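PDB 3I9Y: sensor protein from Vibrio parahaemolyticus, which probably acts as a sensor histidine kinase, transferring a phosphoryl group from ATP to a histidine in a relay, this chain being its TMAO-responsive sensor domain. Local coordinates for residues A195-L200 with K228-F233. Residues are numbered along the deposited sequence; the frame is centred on the assembly and turned at random.
Sequences AFENNL and KRQVVF
Glu197 and Gln230 mark the closest backbone approach, their CA atoms 7.8 Å apart, where helix 186-208 passes the junction between helices 213-228 and 232-267. Segment 195-200 is regular helix, with Leu200 N bonded to Phe196 O. Within 228-233 the backbone makes tighter turns: Val232 N bonds Arg229 O at 2.9 Å, and Phe233 N likewise reaches back three residues to Gln230 O. Phe196, with CG anti to its backbone N (chi1 169°), brings one ring face against Phe233 CE2, which lies 3.8 Å from Phe196 CG. The two rings are inclined by 54° with centroids 5.4 Å apart, an oblique pairing that is neither a parallel stack nor T-shaped. Phe233 CZ also meets Phe196 CB at 3.7 Å. Gln230, its chain extended beyond CG, crosses Phe196 obliquely, with CG 3.6 Å from Phe196 CE2. Its terminal amide reaches Glu197 CB and Leu200 CD2, the side chain crossing that of Glu197 at about a right angle; which amide atom faces which neighbour is uncertain. Ile177 of helix 158-180 also touches Phe196, while Ile192 and Gln193 touch Phe233, extending the packing within the two stacked four-helix bundles of this sensor domain. With 217 Å² buried, mostly in carbon-to-carbon contact and with the Gln230 amide laid against Glu197 and Leu200, the contact joins helix 186-208 to the turn leading into helix 232-267 by van der Waals packing rather than by directional polar bonds.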
ATOM      1  N   ALA A 195       9.635 -17.608  10.517  1.00 27.71           N
ATOM      2  CA  ALA A 195      10.791 -17.472  11.378  1.00 29.60           C
ATOM      3  C   ALA A 195      10.445 -16.719  12.757  1.00 31.46           C
ATOM      4  O   ALA A 195      10.882 -17.108  13.856  1.00 33.45           O
ATOM      5  CB  ALA A 195      11.847 -16.742  10.652  1.00 27.93           C
ATOM      6  N   PHE A 196       9.558 -15.747  12.756  1.00 29.84           N
ATOM      7  CA  PHE A 196       9.307 -14.955  13.959  1.00 27.59           C
ATOM      8  C   PHE A 196       8.470 -15.850  14.729  1.00 27.80           C
ATOM      9  O   PHE A 196       8.540 -15.899  15.985  1.00 26.38           O
ATOM     10  CB  PHE A 196       8.423 -13.689  13.575  1.00 27.50           C
ATOM     11  CG  PHE A 196       7.878 -12.923  14.759  1.00 25.62           C
ATOM     12  CD1 PHE A 196       8.549 -11.753  15.210  1.00 26.66           C
ATOM     13  CD2 PHE A 196       6.734 -13.307  15.375  1.00 26.19           C
ATOM     14  CE1 PHE A 196       8.047 -11.016  16.281  1.00 25.96           C
ATOM     15  CE2 PHE A 196       6.202 -12.577  16.456  1.00 25.25           C
ATOM     16  CZ  PHE A 196       6.846 -11.439  16.933  1.00 26.30           C
ATOM     17  N   GLU A 197       7.588 -16.608  14.031  1.00 28.43           N
ATOM     18  CA  GLU A 197       6.721 -17.493  14.856  1.00 28.61           C
ATOM     19  C   GLU A 197       7.548 -18.641  15.598  1.00 28.39           C
ATOM     20  O   GLU A 197       7.209 -19.057  16.713  1.00 27.17           O
ATOM     21  CB  GLU A 197       5.722 -18.218  13.985  1.00 32.53           C
ATOM     22  CG  GLU A 197       4.897 -19.199  14.813  1.00 38.95           C
ATOM     23  CD  GLU A 197       3.725 -19.831  13.961  1.00 43.23           C
ATOM     24  OE1 GLU A 197       3.883 -20.191  12.730  1.00 45.47           O
ATOM     25  OE2 GLU A 197       2.598 -19.933  14.522  1.00 46.57           O
ATOM     26  N   ASN A 198       8.546 -19.176  14.940  1.00 29.62           N
ATOM     27  CA  ASN A 198       9.371 -20.305  15.539  1.00 32.19           C
ATOM     28  C   ASN A 198      10.142 -19.647  16.767  1.00 33.24           C
ATOM     29  O   ASN A 198      10.119 -20.179  17.868  1.00 35.60           O
ATOM     30  CB  ASN A 198      10.375 -20.805  14.514  1.00 32.78           C
ATOM     31  CG  ASN A 198       9.701 -21.596  13.298  1.00 34.95           C
ATOM     32  OD1 ASN A 198       8.541 -22.204  13.421  1.00 37.08           O
ATOM     33  ND2 ASN A 198      10.440 -21.614  12.107  1.00 35.91           N
ATOM     34  N   ASN A 199      10.635 -18.413  16.612  1.00 32.25           N
ATOM     35  CA  ASN A 199      11.340 -17.717  17.726  1.00 31.32           C
ATOM     36  C   ASN A 199      10.473 -17.504  18.871  1.00 30.91           C
ATOM     37  O   ASN A 199      10.884 -17.653  20.004  1.00 30.85           O
ATOM     38  CB  ASN A 199      11.863 -16.417  17.286  1.00 32.81           C
ATOM     39  CG  ASN A 199      12.999 -16.596  16.522  1.00 37.38           C
ATOM     40  OD1 ASN A 199      13.511 -17.702  16.605  1.00 41.62           O
ATOM     41  ND2 ASN A 199      13.502 -15.591  15.708  1.00 38.61           N
ATOM     42  N   LEU A 200       9.230 -17.108  18.617  1.00 29.82           N
ATOM     43  CA  LEU A 200       8.294 -16.952  19.676  1.00 28.82           C
ATOM     44  C   LEU A 200       8.065 -18.294  20.493  1.00 30.29           C
ATOM     45  O   LEU A 200       7.887 -18.295  21.711  1.00 27.67           O
ATOM     46  CB  LEU A 200       7.010 -16.476  19.032  1.00 28.97           C
ATOM     47  CG  LEU A 200       6.113 -16.203  20.165  1.00 29.70           C
ATOM     48  CD1 LEU A 200       6.403 -14.786  20.802  1.00 31.30           C
ATOM     49  CD2 LEU A 200       4.764 -16.155  19.618  1.00 32.43           C
ATOM     50  N   LYS A 228      -0.243 -12.236  19.949  1.00 24.98           N
ATOM     51  CA  LYS A 228      -1.529 -11.854  19.391  1.00 25.47           C
ATOM     52  C   LYS A 228      -1.215 -10.905  18.240  1.00 25.03           C
ATOM     53  O   LYS A 228      -2.061 -10.802  17.259  1.00 24.08           O
ATOM     54  CB  LYS A 228      -2.391 -11.106  20.409  1.00 25.57           C
ATOM     55  CG  LYS A 228      -3.049 -11.994  21.489  1.00 29.56           C
ATOM     56  CD  LYS A 228      -3.844 -10.925  22.441  1.00 32.95           C
ATOM     57  CE  LYS A 228      -4.267 -11.641  23.695  1.00 38.01           C
ATOM     58  NZ  LYS A 228      -3.930 -13.317  23.577  1.00 43.47           N
ATOM     59  N   ARG A 229      -0.050 -10.262  18.282  1.00 21.67           N
ATOM     60  CA  ARG A 229       0.199  -9.181  17.195  1.00 20.75           C
ATOM     61  C   ARG A 229       0.801  -9.731  15.937  1.00 19.44           C
ATOM     62  O   ARG A 229       1.156  -9.042  15.036  1.00 16.49           O
ATOM     63  CB  ARG A 229       1.010  -7.959  17.817  1.00 20.28           C
ATOM     64  CG  ARG A 229      -0.003  -7.399  18.801  1.00 22.63           C
ATOM     65  CD  ARG A 229       0.526  -6.737  19.861  1.00 22.34           C
ATOM     66  NE  ARG A 229      -0.406  -5.846  20.523  1.00 19.64           N
ATOM     67  CZ  ARG A 229      -1.074  -6.123  21.658  1.00 20.13           C
ATOM     68  NH1 ARG A 229      -0.979  -7.328  22.302  1.00 18.03           N
ATOM     69  NH2 ARG A 229      -1.785  -5.096  22.175  1.00 20.48           N
ATOM     70  N   GLN A 230       0.920 -11.082  15.887  1.00 19.05           N
ATOM     71  CA  GLN A 230       1.481 -11.706  14.739  1.00 17.70           C
ATOM     72  C   GLN A 230       0.530 -11.479  13.543  1.00 16.52           C
ATOM     73  O   GLN A 230       1.013 -11.629  12.432  1.00 15.43           O
ATOM     74  CB  GLN A 230       1.726 -13.339  14.857  1.00 19.78           C
ATOM     75  CG  GLN A 230       2.781 -13.597  15.817  1.00 23.91           C
ATOM     76  CD  GLN A 230       2.785 -15.173  16.104  1.00 28.32           C
ATOM     77  OE1 GLN A 230       1.911 -15.743  16.887  1.00 26.69           O
ATOM     78  NE2 GLN A 230       3.673 -15.833  15.388  1.00 25.77           N
ATOM     79  N   VAL A 231      -0.712 -11.066  13.753  1.00 16.62           N
ATOM     80  CA  VAL A 231      -1.672 -10.695  12.614  1.00 19.69           C
ATOM     81  C   VAL A 231      -0.969  -9.585  11.813  1.00 18.07           C
ATOM     82  O   VAL A 231      -1.322  -9.396  10.649  1.00 20.02           O
ATOM     83  CB  VAL A 231      -3.062 -10.015  13.001  1.00 22.92           C
ATOM     84  CG1 VAL A 231      -3.681 -10.710  14.173  1.00 25.27           C
ATOM     85  CG2 VAL A 231      -2.811  -8.741  13.677  1.00 24.03           C
ATOM     86  N   VAL A 232       0.049  -8.859  12.344  1.00 17.58           N
ATOM     87  CA  VAL A 232       0.716  -7.775  11.473  1.00 16.27           C
ATOM     88  C   VAL A 232       1.340  -8.400  10.178  1.00 18.12           C
ATOM     89  O   VAL A 232       1.426  -7.783   9.127  1.00 16.86           O
ATOM     90  CB  VAL A 232       1.738  -7.054  12.279  1.00 16.48           C
ATOM     91  CG1 VAL A 232       3.022  -7.921  12.399  1.00 16.79           C
ATOM     92  CG2 VAL A 232       2.140  -5.770  11.572  1.00 17.66           C
ATOM     93  N   PHE A 233       1.799  -9.675  10.186  1.00 18.49           N
ATOM     94  CA  PHE A 233       2.376 -10.225   9.009  1.00 17.86           C
ATOM     95  C   PHE A 233       1.192 -10.472   7.955  1.00 19.41           C
ATOM     96  O   PHE A 233       1.459 -10.410   6.743  1.00 17.25           O
ATOM     97  CB  PHE A 233       3.040 -11.626   9.334  1.00 20.11           C
ATOM     98  CG  PHE A 233       4.354 -11.463  10.081  1.00 19.09           C
ATOM     99  CD1 PHE A 233       5.515 -11.076   9.401  1.00 17.96           C
ATOM    100  CD2 PHE A 233       4.332 -11.647  11.474  1.00 18.42           C
ATOM    101  CE1 PHE A 233       6.635 -10.887  10.125  1.00 20.30           C
ATOM    102  CE2 PHE A 233       5.467 -11.448  12.235  1.00 21.36           C
ATOM    103  CZ  PHE A 233       6.631 -11.072  11.595  1.00 18.24           C
TER